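Local coordinates for serine acetyltransferase 1, putative (Entamoeba histolytica, PDB 7BW9), which catalyses the acetylation of serine in cysteine biosynthesis, as a serine O-acetyltransferase isoform built on a left-handed beta-helix, at the interface of chains A and B. Residues are numbered along the deposited sequence; one frame, centred on the assembly and turned at random. Chains: chain A/B, Serine acetyltransferase 1, putative.

The interface of chains A and B. Residues chain A 197, 231, 249-251, 265; chain B 208-209.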
loop_
_atom_site.group_PDB
_atom_site.type_symbol
_atom_site.label_atom_id
_atom_site.label_comp_id
_atom_site.label_asym_id
_atom_site.label_seq_id
_atom_site.Cartn_x
_atom_site.Cartn_y
_atom_site.Cartn_z
ATOM N N ARG A 197 -16.765 -12.544 -2.148
ATOM C CA ARG A 197 -15.315 -12.664 -2.258
ATOM C C ARG A 197 -14.830 -11.659 -3.290
ATOM O O ARG A 197 -15.332 -11.624 -4.422
ATOM C CB ARG A 197 -14.895 -14.086 -2.642
ATOM C CG ARG A 197 -13.403 -14.375 -2.503
ATOM C CD ARG A 197 -13.125 -15.885 -2.512
ATOM N NE ARG A 197 -13.226 -16.450 -3.853
ATOM C CZ ARG A 197 -14.205 -17.255 -4.264
ATOM N NH1 ARG A 197 -15.171 -17.607 -3.429
ATOM N NH2 ARG A 197 -14.215 -17.707 -5.517
ATOM N N VAL A 231 -18.685 -13.130 -6.546
ATOM C CA VAL A 231 -17.224 -13.165 -6.635
ATOM C C VAL A 231 -16.780 -12.133 -7.664
ATOM O O VAL A 231 -17.270 -12.134 -8.802
ATOM C CB VAL A 231 -16.697 -14.559 -7.023
ATOM C CG1 VAL A 231 -15.183 -14.538 -7.119
ATOM C CG2 VAL A 231 -17.163 -15.630 -6.051
ATOM N N LYS A 249 -20.557 -14.123 -10.800
ATOM C CA LYS A 249 -19.097 -14.171 -10.854
ATOM C C LYS A 249 -18.619 -13.183 -11.914
ATOM O O LYS A 249 -19.016 -13.277 -13.084
ATOM C CB LYS A 249 -18.596 -15.576 -11.182
ATOM C CG LYS A 249 -19.381 -16.703 -10.530
ATOM C CD LYS A 249 -18.834 -17.034 -9.156
ATOM C CE LYS A 249 -19.552 -18.226 -8.516
ATOM N NZ LYS A 249 -19.133 -19.540 -9.100
ATOM N N ILE A 250 -17.784 -12.235 -11.517
ATOM C CA ILE A 250 -17.267 -11.229 -12.441
ATOM C C ILE A 250 -15.793 -11.519 -12.711
ATOM O O ILE A 250 -14.977 -11.591 -11.779
ATOM C CB ILE A 250 -17.495 -9.813 -11.903
ATOM C CG1 ILE A 250 -18.999 -9.549 -11.803
ATOM C CG2 ILE A 250 -16.797 -8.781 -12.789
ATOM C CD1 ILE A 250 -19.375 -8.439 -10.853
ATOM N N GLY A 251 -15.463 -11.714 -13.987
ATOM C CA GLY A 251 -14.104 -12.033 -14.362
ATOM C C GLY A 251 -13.162 -10.854 -14.194
ATOM O O GLY A 251 -13.566 -9.701 -14.085
ATOM N N ILE A 265 -22.497 -15.227 -15.108
ATOM C CA ILE A 265 -21.043 -15.146 -15.218
ATOM C C ILE A 265 -20.717 -14.050 -16.222
ATOM O O ILE A 265 -21.223 -14.076 -17.349
ATOM C CB ILE A 265 -20.436 -16.480 -15.678
ATOM C CG1 ILE A 265 -20.842 -17.627 -14.753
ATOM C CG2 ILE A 265 -18.924 -16.356 -15.774
ATOM C CD1 ILE A 265 -20.242 -18.957 -15.160
ATOM N N SER B 208 -10.088 -16.739 -11.087
ATOM C CA SER B 208 -11.017 -15.995 -10.195
ATOM C C SER B 208 -12.029 -16.916 -9.514
ATOM O O SER B 208 -12.187 -16.798 -8.305
ATOM C CB SER B 208 -11.690 -14.869 -10.937
ATOM O OG SER B 208 -10.791 -14.242 -11.827
ATOM N N PHE B 209 -12.700 -17.768 -10.283
ATOM C CA PHE B 209 -13.699 -18.718 -9.739
ATOM C C PHE B 209 -13.530 -20.067 -10.440
ATOM O O PHE B 209 -13.678 -20.067 -11.663
ATOM C CB PHE B 209 -15.106 -18.148 -9.932
ATOM C CG PHE B 209 -15.227 -17.260 -11.140
ATOM C CD1 PHE B 209 -14.917 -15.916 -11.061
ATOM C CD2 PHE B 209 -15.608 -17.775 -12.366
ATOM C CE1 PHE B 209 -15.008 -15.104 -12.179
ATOM C CE2 PHE B 209 -15.706 -16.956 -13.479
ATOM C CZ PHE B 209 -15.401 -15.624 -13.386
#
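On one wall of the left-handed beta-helix of chain A, residues of successive coils, A:Arg197, A:Val231, A:Lys249 and A:Ile265, receive the loop residues B:Ser208 and B:Phe209 of a neighbouring copy. B:Phe209 dominates by area, burying 105 Å² of the 216 Å² hidden in this patch. Its ring lies flat over A:Lys249: CB of the lysine stands above the ring centre, 3.6 Å from the centroid, a CH-pi contact that presents an aliphatic carbon to the pi face. Beyond CB, CG lies anti to the carbonyl carbon (chi1 -38°) and the chain bends at chi2 (-88°), which carries CD back alongside the phenyl stem, 4.0 Å from B:Phe209 CB. The lysine thus touches B:Phe209 through methylenes at two levels.

Around the ring rim the contacts change character. CE1 meets the backbone carbonyl O of A:Ile250 at 3.5 Å, and CZ approaches CA of A:Gly251 at 3.9 Å, where the backbone offers no side chain. Toward the next coil, CE2 touches the methyl CG2 of A:Ile265 at 4.0 Å.

No polar pair spans the contact closely enough to bond, so apolar packing around B:Phe209 appears to carry most of it. A:Arg197 NH2 lies 3.6 Å from B:Ser208 O, at the guanidinium edge, too long for a hydrogen bond. Within chain A, A:Val231 CG2 backs that guanidinium, 3.4 Å from its plane and near its margin, and may help fix its orientation. The whole A-B interface is not an exact two-fold; three copies in the deposited assembly fit the trimers usual for left-handed beta-helix acyltransferases, though the structure alone does not prove it. From A:Val231, the methyl CG1 reaches the serine carbonyl, 3.9 Å from B:Ser208 O.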